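Local structure of regulatory protein RecX (3E3V) at residues 71-76 and 106-110; 35-39 and 56-60; 115-120 and 155-159. The protein probably modulates the activity of the recombinase RecA, and is seen here as a fragment built of three consecutive three-helix domains. Residues are numbered along the deposited sequence.

How the interactions relate
RecX illustrates how a repeated small helical unit builds an elongated protein: each contact joins the first and third helices, or the second and third, of one unit. From the N terminus, interaction 2 comes first, closing a loop of 16 residues between segments 35-39 and 56-60 in the first three-helix domain. Interaction 1 follows, bringing the end of helix 100-107 back to helix 67-81 in the second, and interaction 3 closes the third by setting helix 153-165 against helix 112-129. The three loops run in series, without nesting or crossing. Interactions 1 and 3 touch through Tyr-110, which packs on Gln-115 and Lys-118, whereas the centres of interactions 2 and 3 lie about 37 Å apart.

Interaction 1: residues 71-76 and 106-110; sequences AESYVR and ALILY
Residues 71-76 are regular helix, with Val-75 N hydrogen-bonded to Ala-71 O and Arg-76 N to Glu-72 O, both at 3.0 Å. Across the contact, Ala-106 is helical, and a type I turn runs from Leu-107 to Tyr-110, its Tyr-110 N to Leu-107 O hydrogen bond measuring 2.8 Å. The backbones come closest at Glu-72 and Ala-106, CA to CA 4.9 Å, a spacing that small side chains permit: Ala-71 CB meets Ala-106 CB at 3.7 Å. Val-75 (chi1 t) fills the next position, CG2 lying 4.0 Å from both Ala-106 CB and Leu-107 CD2, and CG1 4.2 Å from Leu-109 CB. Leu-109 (mt) lies at the edge of the contact, CD1 lying 3.6 Å from Glu-72 CG and 3.6 Å from Arg-76 CZ, over one guanidinium face. The Glu-72 carboxylate pairs with Lys-68. This first-to-third-helix packing of a three-helix domain is completed by helix 86-94, which receives Leu-107 and Tyr-110 on Ile-89, while Tyr-110 also reaches helix 112-129.

Interaction 2: residues 35-39 and 56-60; sequences RKEVE and INKLI
Apolar packing edged by an intrahelical ion pair joins the short second helix, 35-39, to the third, 49-61, in the first of the three-helix domains of RecX, a domain related in sequence to helix-turn-helix domains. The two segments run roughly antiparallel, at 141° between their N-to-C directions, and their axes come no closer than 11.3 Å, so that side chains rather than backbones bridge the gap; the nearest CA atoms, of Glu-39 and Ile-56, are 6.9 Å apart. Helix 35-39 is little more than one turn, held by Glu-39 N to Arg-35 O at 2.6 Å. Ile-56 (mm) occupies the centre of the contact. Its CD1 lies 3.9 Å from Val-38 CG1 and 4.0 Å from Glu-39 N, and Val-38 (chi1 t) also presents CG1 to Leu-59 CD1 at 4.2 Å. Helix 14-29 closes the domain from another side, with Val-38 touching Tyr-27 and Leu-28, and Leu-59 touching Ala-24. Arg-35 is extended, chi1 to chi3 all t, which carries its guanidinium over the isoleucines: NE is 3.5 Å from Ile-56 CG2, and NH1 3.8 Å from Ile-60 CD1. Arg-35 NE also donates to Glu-39 OE2 at 2.6 Å in a salt bridge one turn along, with a weak bond from NH2 to the same oxygen. One guanidinium face thus shields aliphatic carbon, and the segments meet by side-chain packing, without hydrogen bonds or salt bridges between them.

Interaction 3: residues 115-120 and 155-159; sequences QVEKGV and IIDTI
Ile-159 (mt) extends its side chain over Gly-119, with CD1 3.5 Å from the glycine CA, in the packing of the first helix on the third in the last three-helix domain of RecX. The two helical segments, 115-120 and 155-159, cross at a signed angle of -57°, their axes 9.1 Å apart at closest approach, and Val-116 and Ile-159 bring their CA atoms to 5.5 Å. Glycine makes this fit possible: an ideal CB at position 119 would clash with Ile-159 CD1, standing only 2.1 Å away. Val-116 and Val-120, both with chi1 t and one turn apart, line the side of the helix next to Gly-119 and pack along Ile-159. Val-116 CG1 lies 4.1 Å from Ile-159 CG1, and Val-120 CG2 lies 4.2 Å from Ile-159 CG2. Towards the other end of the contact, Ile-155 (mm) faces Gln-115 and places CG2 4.3 Å from Val-116 CG2. Helix 135-148, the second of the domain, completes the apolar interior, Ile-159 also touching its Leu-146. Thr-158 turns its methyl to the first helix while its hydroxyl is hydrogen-bonded to the Asp-154 carbonyl, leaving Thr-158 CG2 3.9 Å from Val-116 CG2.

Interaction 1: residues 71-76 and 106-110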
ATOM      1  N   ALA A  71      -1.162  -7.174   2.003  1.00 22.35           N
ATOM      2  CA  ALA A  71      -0.224  -6.074   2.217  1.00 21.83           C
ATOM      3  C   ALA A  71       1.090  -6.229   1.460  1.00 23.19           C
ATOM      4  O   ALA A  71       1.614  -5.264   0.912  1.00 19.97           O
ATOM      5  CB  ALA A  71       0.045  -5.907   3.720  1.00 19.21           C
ATOM      6  N   GLU A  72       1.638  -7.443   1.428  1.00 25.62           N
ATOM      7  CA  GLU A  72       2.892  -7.650   0.722  1.00 24.61           C
ATOM      8  C   GLU A  72       2.785  -7.441  -0.788  1.00 25.16           C
ATOM      9  O   GLU A  72       3.667  -6.839  -1.399  1.00 25.21           O
ATOM     10  CB  GLU A  72       3.455  -9.041   1.031  1.00 25.58           C
ATOM     11  CG  GLU A  72       4.417  -9.029   2.207  1.00 28.08           C
ATOM     12  CD  GLU A  72       4.893 -10.415   2.600  1.00 31.93           C
ATOM     13  OE1 GLU A  72       5.167 -11.230   1.693  1.00 30.89           O
ATOM     14  OE2 GLU A  72       5.006 -10.679   3.817  1.00 33.95           O
ATOM     15  N   SER A  73       1.712  -7.934  -1.391  1.00 25.13           N
ATOM     16  CA  SER A  73       1.546  -7.771  -2.826  1.00 26.75           C
ATOM     17  C   SER A  73       1.254  -6.301  -3.152  1.00 25.74           C
ATOM     18  O   SER A  73       1.703  -5.781  -4.179  1.00 24.97           O
ATOM     19  CB  SER A  73       0.418  -8.666  -3.326  1.00 27.80           C
ATOM     20  OG  SER A  73      -0.787  -8.342  -2.664  1.00 37.46           O
ATOM     21  N   TYR A  74       0.513  -5.625  -2.278  1.00 24.32           N
ATOM     22  CA  TYR A  74       0.227  -4.215  -2.512  1.00 22.25           C
ATOM     23  C   TYR A  74       1.552  -3.462  -2.538  1.00 21.27           C
ATOM     24  O   TYR A  74       1.809  -2.689  -3.456  1.00 19.41           O
ATOM     25  CB  TYR A  74      -0.668  -3.636  -1.415  1.00 22.48           C
ATOM     26  CG  TYR A  74      -1.013  -2.171  -1.663  1.00 23.76           C
ATOM     27  CD1 TYR A  74      -1.810  -1.799  -2.750  1.00 25.81           C
ATOM     28  CD2 TYR A  74      -0.496  -1.164  -0.851  1.00 24.36           C
ATOM     29  CE1 TYR A  74      -2.077  -0.454  -3.027  1.00 27.14           C
ATOM     30  CE2 TYR A  74      -0.758   0.187  -1.117  1.00 26.01           C
ATOM     31  CZ  TYR A  74      -1.545   0.529  -2.206  1.00 25.81           C
ATOM     32  OH  TYR A  74      -1.780   1.849  -2.498  1.00 27.30           O
ATOM     33  N   VAL A  75       2.394  -3.707  -1.533  1.00 20.33           N
ATOM     34  CA  VAL A  75       3.706  -3.063  -1.433  1.00 19.60           C
ATOM     35  C   VAL A  75       4.567  -3.339  -2.665  1.00 21.24           C
ATOM     36  O   VAL A  75       5.200  -2.437  -3.214  1.00 20.55           O
ATOM     37  CB  VAL A  75       4.466  -3.541  -0.153  1.00 21.94           C
ATOM     38  CG1 VAL A  75       5.964  -3.204  -0.244  1.00 19.27           C
ATOM     39  CG2 VAL A  75       3.862  -2.877   1.073  1.00 18.46           C
ATOM     40  N   ARG A  76       4.582  -4.583  -3.119  1.00 22.25           N
ATOM     41  CA  ARG A  76       5.366  -4.925  -4.305  1.00 22.45           C
ATOM     42  C   ARG A  76       4.797  -4.179  -5.518  1.00 21.01           C
ATOM     43  O   ARG A  76       5.536  -3.635  -6.337  1.00 19.25           O
ATOM     44  CB  ARG A  76       5.325  -6.444  -4.538  1.00 24.40           C
ATOM     45  CG  ARG A  76       6.067  -7.253  -3.465  1.00 30.04           C
ATOM     46  CD  ARG A  76       6.412  -8.665  -3.954  1.00 33.67           C
ATOM     47  NE  ARG A  76       7.288  -9.385  -3.027  1.00 38.90           N
ATOM     48  CZ  ARG A  76       6.857 -10.128  -2.011  1.00 41.62           C
ATOM     49  NH1 ARG A  76       5.553 -10.258  -1.791  1.00 43.35           N
ATOM     50  NH2 ARG A  76       7.726 -10.734  -1.207  1.00 41.75           N
ATOM     51  N   ALA A 106       5.045  -5.570   6.098  1.00 26.39           N
ATOM     52  CA  ALA A 106       5.063  -5.608   4.655  1.00 24.65           C
ATOM     53  C   ALA A 106       5.992  -4.571   4.037  1.00 23.50           C
ATOM     54  O   ALA A 106       6.673  -4.848   3.040  1.00 22.58           O
ATOM     55  CB  ALA A 106       3.645  -5.437   4.124  1.00 24.77           C
ATOM     56  N   LEU A 107       6.034  -3.381   4.626  1.00 23.86           N
ATOM     57  CA  LEU A 107       6.866  -2.306   4.096  1.00 24.35           C
ATOM     58  C   LEU A 107       8.349  -2.595   4.185  1.00 26.09           C
ATOM     59  O   LEU A 107       9.164  -1.937   3.538  1.00 27.26           O
ATOM     60  CB  LEU A 107       6.504  -0.979   4.781  1.00 24.63           C
ATOM     61  CG  LEU A 107       5.280  -0.337   4.103  1.00 24.87           C
ATOM     62  CD1 LEU A 107       4.659   0.757   4.976  1.00 26.70           C
ATOM     63  CD2 LEU A 107       5.732   0.218   2.744  1.00 22.51           C
ATOM     64  N   ILE A 108       8.696  -3.603   4.970  1.00 27.51           N
ATOM     65  CA  ILE A 108      10.084  -4.002   5.101  1.00 27.99           C
ATOM     66  C   ILE A 108      10.633  -4.389   3.727  1.00 26.72           C
ATOM     67  O   ILE A 108      11.840  -4.336   3.499  1.00 25.62           O
ATOM     68  CB  ILE A 108      10.223  -5.206   6.048  1.00 30.52           C
ATOM     69  CG1 ILE A 108       9.736  -4.820   7.451  1.00 32.24           C
ATOM     70  CG2 ILE A 108      11.657  -5.682   6.066  1.00 30.29           C
ATOM     71  CD1 ILE A 108      10.462  -3.642   8.057  1.00 35.07           C
ATOM     72  N   LEU A 109       9.746  -4.775   2.811  1.00 25.95           N
ATOM     73  CA  LEU A 109      10.179  -5.159   1.467  1.00 26.17           C
ATOM     74  C   LEU A 109      10.682  -3.962   0.671  1.00 25.45           C
ATOM     75  O   LEU A 109      11.463  -4.121  -0.268  1.00 25.43           O
ATOM     76  CB  LEU A 109       9.039  -5.842   0.701  1.00 27.14           C
ATOM     77  CG  LEU A 109       8.518  -7.167   1.264  1.00 30.66           C
ATOM     78  CD1 LEU A 109       7.226  -7.557   0.541  1.00 29.35           C
ATOM     79  CD2 LEU A 109       9.591  -8.260   1.113  1.00 31.10           C
ATOM     80  N   TYR A 110      10.240  -2.761   1.038  1.00 24.71           N
ATOM     81  CA  TYR A 110      10.686  -1.570   0.318  1.00 22.96           C
ATOM     82  C   TYR A 110      11.975  -1.089   0.971  1.00 22.73           C
ATOM     83  O   TYR A 110      11.982  -0.124   1.727  1.00 22.24           O
ATOM     84  CB  TYR A 110       9.616  -0.467   0.365  1.00 22.36           C
ATOM     85  CG  TYR A 110       9.682   0.480  -0.814  1.00 20.61           C
ATOM     86  CD1 TYR A 110      10.758   0.438  -1.695  1.00 18.14           C
ATOM     87  CD2 TYR A 110       8.664   1.393  -1.059  1.00 20.72           C
ATOM     88  CE1 TYR A 110      10.822   1.263  -2.784  1.00 20.54           C
ATOM     89  CE2 TYR A 110       8.719   2.236  -2.154  1.00 23.49           C
ATOM     90  CZ  TYR A 110       9.801   2.168  -3.018  1.00 23.42           C
ATOM     91  OH  TYR A 110       9.868   2.996  -4.122  1.00 21.49           O
TER

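Interaction 2: residues 35-39 and 56-60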
ATOM      1  N   ARG A  35      -9.279  -8.381   4.965  1.00 29.56           N
ATOM      2  CA  ARG A  35     -10.301  -8.990   5.803  1.00 31.97           C
ATOM      3  C   ARG A  35     -11.470  -8.022   5.966  1.00 33.94           C
ATOM      4  O   ARG A  35     -12.626  -8.391   5.768  1.00 31.74           O
ATOM      5  CB  ARG A  35      -9.723  -9.334   7.178  1.00 32.86           C
ATOM      6  CG  ARG A  35     -10.770  -9.776   8.193  1.00 36.62           C
ATOM      7  CD  ARG A  35     -10.141 -10.212   9.511  1.00 38.38           C
ATOM      8  NE  ARG A  35     -11.162 -10.549  10.499  1.00 44.28           N
ATOM      9  CZ  ARG A  35     -10.932 -11.216  11.626  1.00 45.84           C
ATOM     10  NH1 ARG A  35      -9.707 -11.633  11.923  1.00 49.06           N
ATOM     11  NH2 ARG A  35     -11.930 -11.460  12.464  1.00 48.76           N
ATOM     12  N   LYS A  36     -11.157  -6.774   6.306  1.00 36.88           N
ATOM     13  CA  LYS A  36     -12.187  -5.761   6.513  1.00 38.34           C
ATOM     14  C   LYS A  36     -13.034  -5.488   5.265  1.00 38.96           C
ATOM     15  O   LYS A  36     -14.235  -5.219   5.377  1.00 39.91           O
ATOM     16  CB  LYS A  36     -11.553  -4.459   7.017  1.00 41.02           C
ATOM     17  CG  LYS A  36     -12.525  -3.577   7.788  1.00 41.82           C
ATOM     18  CD  LYS A  36     -12.016  -2.155   7.922  1.00 45.03           C
ATOM     19  CE  LYS A  36     -13.052  -1.264   8.591  1.00 44.14           C
ATOM     20  NZ  LYS A  36     -12.626   0.165   8.580  1.00 47.08           N
ATOM     21  N   GLU A  37     -12.428  -5.548   4.081  1.00 39.38           N
ATOM     22  CA  GLU A  37     -13.177  -5.326   2.842  1.00 40.00           C
ATOM     23  C   GLU A  37     -14.284  -6.365   2.695  1.00 41.30           C
ATOM     24  O   GLU A  37     -15.379  -6.064   2.213  1.00 42.67           O
ATOM     25  CB  GLU A  37     -12.260  -5.410   1.617  1.00 41.13           C
ATOM     26  CG  GLU A  37     -11.525  -4.126   1.269  1.00 40.03           C
ATOM     27  CD  GLU A  37     -10.720  -4.266  -0.005  1.00 40.37           C
ATOM     28  OE1 GLU A  37      -9.808  -5.117  -0.040  1.00 38.41           O
ATOM     29  OE2 GLU A  37     -11.001  -3.537  -0.980  1.00 41.28           O
ATOM     30  N   VAL A  38     -13.987  -7.601   3.088  1.00 40.19           N
ATOM     31  CA  VAL A  38     -14.963  -8.680   3.014  1.00 39.39           C
ATOM     32  C   VAL A  38     -15.854  -8.584   4.246  1.00 40.66           C
ATOM     33  O   VAL A  38     -17.065  -8.735   4.164  1.00 41.48           O
ATOM     34  CB  VAL A  38     -14.276 -10.072   3.004  1.00 37.55           C
ATOM     35  CG1 VAL A  38     -15.321 -11.171   2.871  1.00 36.49           C
ATOM     36  CG2 VAL A  38     -13.289 -10.160   1.859  1.00 34.61           C
ATOM     37  N   GLU A  39     -15.226  -8.314   5.385  1.00 43.00           N
ATOM     38  CA  GLU A  39     -15.903  -8.192   6.668  1.00 45.22           C
ATOM     39  C   GLU A  39     -17.080  -7.223   6.595  1.00 47.87           C
ATOM     40  O   GLU A  39     -18.096  -7.420   7.266  1.00 48.45           O
ATOM     41  CB  GLU A  39     -14.894  -7.741   7.718  1.00 45.96           C
ATOM     42  CG  GLU A  39     -15.121  -8.325   9.079  1.00 45.87           C
ATOM     43  CD  GLU A  39     -13.856  -8.334   9.905  1.00 47.01           C
ATOM     44  OE1 GLU A  39     -13.211  -7.264  10.041  1.00 47.38           O
ATOM     45  OE2 GLU A  39     -13.507  -9.416  10.421  1.00 46.46           O
ATOM     46  N   ILE A  56     -15.809 -15.401   7.874  1.00 28.11           N
ATOM     47  CA  ILE A  56     -14.462 -14.839   7.826  1.00 26.52           C
ATOM     48  C   ILE A  56     -13.382 -15.800   8.336  1.00 26.20           C
ATOM     49  O   ILE A  56     -12.339 -15.945   7.710  1.00 25.43           O
ATOM     50  CB  ILE A  56     -14.373 -13.517   8.639  1.00 27.14           C
ATOM     51  CG1 ILE A  56     -15.291 -12.457   8.018  1.00 23.63           C
ATOM     52  CG2 ILE A  56     -12.922 -13.015   8.683  1.00 25.46           C
ATOM     53  CD1 ILE A  56     -14.944 -12.082   6.593  1.00 24.13           C
ATOM     54  N   ASN A  57     -13.622 -16.439   9.476  1.00 28.02           N
ATOM     55  CA  ASN A  57     -12.651 -17.378  10.030  1.00 28.77           C
ATOM     56  C   ASN A  57     -12.423 -18.556   9.098  1.00 26.87           C
ATOM     57  O   ASN A  57     -11.298 -19.036   8.946  1.00 30.67           O
ATOM     58  CB  ASN A  57     -13.115 -17.893  11.390  1.00 32.86           C
ATOM     59  CG  ASN A  57     -13.004 -16.842  12.467  1.00 37.38           C
ATOM     60  OD1 ASN A  57     -11.955 -16.222  12.636  1.00 38.81           O
ATOM     61  ND2 ASN A  57     -14.089 -16.632  13.203  1.00 39.78           N
ATOM     62  N   LYS A  58     -13.498 -19.036   8.494  1.00 25.88           N
ATOM     63  CA  LYS A  58     -13.409 -20.150   7.563  1.00 26.02           C
ATOM     64  C   LYS A  58     -12.568 -19.710   6.367  1.00 24.04           C
ATOM     65  O   LYS A  58     -11.673 -20.433   5.927  1.00 24.35           O
ATOM     66  CB  LYS A  58     -14.811 -20.566   7.104  1.00 27.91           C
ATOM     67  CG  LYS A  58     -14.838 -21.705   6.092  1.00 30.82           C
ATOM     68  CD  LYS A  58     -14.044 -22.898   6.572  1.00 33.43           C
ATOM     69  CE  LYS A  58     -14.564 -24.174   5.939  1.00 35.42           C
ATOM     70  NZ  LYS A  58     -15.984 -24.415   6.320  1.00 37.76           N
ATOM     71  N   LEU A  59     -12.854 -18.521   5.842  1.00 21.86           N
ATOM     72  CA  LEU A  59     -12.097 -18.007   4.705  1.00 20.93           C
ATOM     73  C   LEU A  59     -10.623 -17.832   5.060  1.00 22.67           C
ATOM     74  O   LEU A  59      -9.744 -18.075   4.234  1.00 22.26           O
ATOM     75  CB  LEU A  59     -12.677 -16.674   4.235  1.00 22.89           C
ATOM     76  CG  LEU A  59     -14.102 -16.731   3.689  1.00 22.86           C
ATOM     77  CD1 LEU A  59     -14.542 -15.330   3.248  1.00 24.28           C
ATOM     78  CD2 LEU A  59     -14.168 -17.697   2.524  1.00 22.66           C
ATOM     79  N   ILE A  60     -10.345 -17.403   6.288  1.00 23.46           N
ATOM     80  CA  ILE A  60      -8.960 -17.231   6.711  1.00 25.07           C
ATOM     81  C   ILE A  60      -8.294 -18.599   6.771  1.00 25.58           C
ATOM     82  O   ILE A  60      -7.147 -18.767   6.359  1.00 25.95           O
ATOM     83  CB  ILE A  60      -8.877 -16.581   8.102  1.00 26.74           C
ATOM     84  CG1 ILE A  60      -9.393 -15.140   8.033  1.00 26.73           C
ATOM     85  CG2 ILE A  60      -7.445 -16.654   8.621  1.00 26.72           C
ATOM     86  CD1 ILE A  60      -9.560 -14.496   9.397  1.00 28.38           C
TER

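Interaction 3: residues 115-120 and 155-159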
ATOM      1  N   GLN A 115      14.221   2.325  -2.470  1.00 20.70           N
ATOM      2  CA  GLN A 115      13.541   3.614  -2.347  1.00 21.43           C
ATOM      3  C   GLN A 115      14.403   4.702  -2.953  1.00 20.46           C
ATOM      4  O   GLN A 115      13.925   5.546  -3.704  1.00 22.78           O
ATOM      5  CB  GLN A 115      13.283   3.959  -0.877  1.00 22.76           C
ATOM      6  CG  GLN A 115      12.287   3.056  -0.182  1.00 23.14           C
ATOM      7  CD  GLN A 115      12.038   3.480   1.248  1.00 25.08           C
ATOM      8  OE1 GLN A 115      11.879   2.638   2.132  1.00 28.39           O
ATOM      9  NE2 GLN A 115      11.993   4.787   1.486  1.00 22.52           N
ATOM     10  N   VAL A 116      15.687   4.679  -2.613  1.00 23.50           N
ATOM     11  CA  VAL A 116      16.629   5.668  -3.118  1.00 24.65           C
ATOM     12  C   VAL A 116      16.692   5.633  -4.632  1.00 26.89           C
ATOM     13  O   VAL A 116      16.712   6.680  -5.284  1.00 26.26           O
ATOM     14  CB  VAL A 116      18.044   5.425  -2.551  1.00 23.71           C
ATOM     15  CG1 VAL A 116      19.060   6.325  -3.244  1.00 21.39           C
ATOM     16  CG2 VAL A 116      18.035   5.686  -1.068  1.00 22.81           C
ATOM     17  N   GLU A 117      16.710   4.425  -5.189  1.00 28.30           N
ATOM     18  CA  GLU A 117      16.791   4.271  -6.634  1.00 30.09           C
ATOM     19  C   GLU A 117      15.553   4.817  -7.333  1.00 29.26           C
ATOM     20  O   GLU A 117      15.653   5.383  -8.417  1.00 27.39           O
ATOM     21  CB  GLU A 117      16.997   2.800  -7.004  1.00 36.04           C
ATOM     22  CG  GLU A 117      17.665   2.606  -8.360  1.00 42.89           C
ATOM     23  CD  GLU A 117      18.038   1.162  -8.624  1.00 47.49           C
ATOM     24  OE1 GLU A 117      18.695   0.553  -7.750  1.00 51.09           O
ATOM     25  OE2 GLU A 117      17.679   0.641  -9.706  1.00 51.03           O
ATOM     26  N   LYS A 118      14.382   4.661  -6.721  1.00 28.68           N
ATOM     27  CA  LYS A 118      13.172   5.189  -7.337  1.00 29.17           C
ATOM     28  C   LYS A 118      13.138   6.702  -7.145  1.00 28.36           C
ATOM     29  O   LYS A 118      12.680   7.442  -8.021  1.00 26.56           O
ATOM     30  CB  LYS A 118      11.921   4.557  -6.725  1.00 31.34           C
ATOM     31  CG  LYS A 118      10.627   5.063  -7.359  1.00 34.19           C
ATOM     32  CD  LYS A 118       9.553   3.985  -7.368  1.00 40.30           C
ATOM     33  CE  LYS A 118       9.833   2.894  -8.405  1.00 40.75           C
ATOM     34  NZ  LYS A 118       9.597   3.347  -9.804  1.00 43.91           N
ATOM     35  N   GLY A 119      13.643   7.143  -5.996  1.00 26.10           N
ATOM     36  CA  GLY A 119      13.691   8.556  -5.680  1.00 25.33           C
ATOM     37  C   GLY A 119      14.655   9.318  -6.568  1.00 24.00           C
ATOM     38  O   GLY A 119      14.399  10.478  -6.899  1.00 23.11           O
ATOM     39  N   VAL A 120      15.765   8.684  -6.943  1.00 24.67           N
ATOM     40  CA  VAL A 120      16.762   9.321  -7.814  1.00 25.39           C
ATOM     41  C   VAL A 120      16.164   9.533  -9.199  1.00 25.74           C
ATOM     42  O   VAL A 120      16.416  10.549  -9.848  1.00 25.76           O
ATOM     43  CB  VAL A 120      18.040   8.452  -7.949  1.00 26.70           C
ATOM     44  CG1 VAL A 120      18.908   8.962  -9.095  1.00 27.11           C
ATOM     45  CG2 VAL A 120      18.833   8.500  -6.651  1.00 25.65           C
ATOM     46  N   ILE A 155      15.992   9.260   3.706  1.00 27.79           N
ATOM     47  CA  ILE A 155      15.997   8.683   2.364  1.00 25.12           C
ATOM     48  C   ILE A 155      16.183   9.786   1.322  1.00 22.15           C
ATOM     49  O   ILE A 155      16.909   9.614   0.342  1.00 21.13           O
ATOM     50  CB  ILE A 155      14.672   7.904   2.103  1.00 24.75           C
ATOM     51  CG1 ILE A 155      14.649   6.646   2.976  1.00 24.88           C
ATOM     52  CG2 ILE A 155      14.550   7.496   0.633  1.00 21.76           C
ATOM     53  CD1 ILE A 155      15.723   5.633   2.601  1.00 23.22           C
ATOM     54  N   ILE A 156      15.525  10.919   1.549  1.00 22.77           N
ATOM     55  CA  ILE A 156      15.599  12.069   0.648  1.00 20.73           C
ATOM     56  C   ILE A 156      17.021  12.665   0.634  1.00 21.74           C
ATOM     57  O   ILE A 156      17.543  13.033  -0.424  1.00 21.13           O
ATOM     58  CB  ILE A 156      14.528  13.137   1.049  1.00 20.14           C
ATOM     59  CG1 ILE A 156      13.122  12.556   0.821  1.00 18.32           C
ATOM     60  CG2 ILE A 156      14.688  14.404   0.226  1.00 20.12           C
ATOM     61  CD1 ILE A 156      11.993  13.464   1.249  1.00 20.79           C
ATOM     62  N   ASP A 157      17.655  12.740   1.798  1.00 22.50           N
ATOM     63  CA  ASP A 157      19.021  13.265   1.883  1.00 23.83           C
ATOM     64  C   ASP A 157      19.972  12.373   1.086  1.00 23.04           C
ATOM     65  O   ASP A 157      20.894  12.847   0.432  1.00 23.89           O
ATOM     66  CB  ASP A 157      19.494  13.320   3.339  1.00 23.65           C
ATOM     67  CG  ASP A 157      18.850  14.437   4.119  1.00 28.11           C
ATOM     68  OD1 ASP A 157      18.399  15.414   3.489  1.00 29.62           O
ATOM     69  OD2 ASP A 157      18.804  14.343   5.367  1.00 31.12           O
ATOM     70  N   THR A 158      19.751  11.073   1.158  1.00 22.22           N
ATOM     71  CA  THR A 158      20.583  10.129   0.426  1.00 23.78           C
ATOM     72  C   THR A 158      20.314  10.274  -1.076  1.00 23.54           C
ATOM     73  O   THR A 158      21.230  10.164  -1.895  1.00 23.06           O
ATOM     74  CB  THR A 158      20.284   8.693   0.899  1.00 24.16           C
ATOM     75  OG1 THR A 158      20.528   8.621   2.308  1.00 24.03           O
ATOM     76  CG2 THR A 158      21.180   7.662   0.174  1.00 18.94           C
ATOM     77  N   ILE A 159      19.060  10.532  -1.436  1.00 22.57           N
ATOM     78  CA  ILE A 159      18.700  10.718  -2.843  1.00 23.36           C
ATOM     79  C   ILE A 159      19.395  11.975  -3.380  1.00 25.47           C
ATOM     80  O   ILE A 159      19.949  11.965  -4.484  1.00 24.62           O
ATOM     81  CB  ILE A 159      17.176  10.872  -3.012  1.00 22.39           C
ATOM     82  CG1 ILE A 159      16.489   9.516  -2.789  1.00 22.21           C
ATOM     83  CG2 ILE A 159      16.854  11.451  -4.386  1.00 21.68           C
ATOM     84  CD1 ILE A 159      14.967   9.613  -2.577  1.00 19.90           C
TER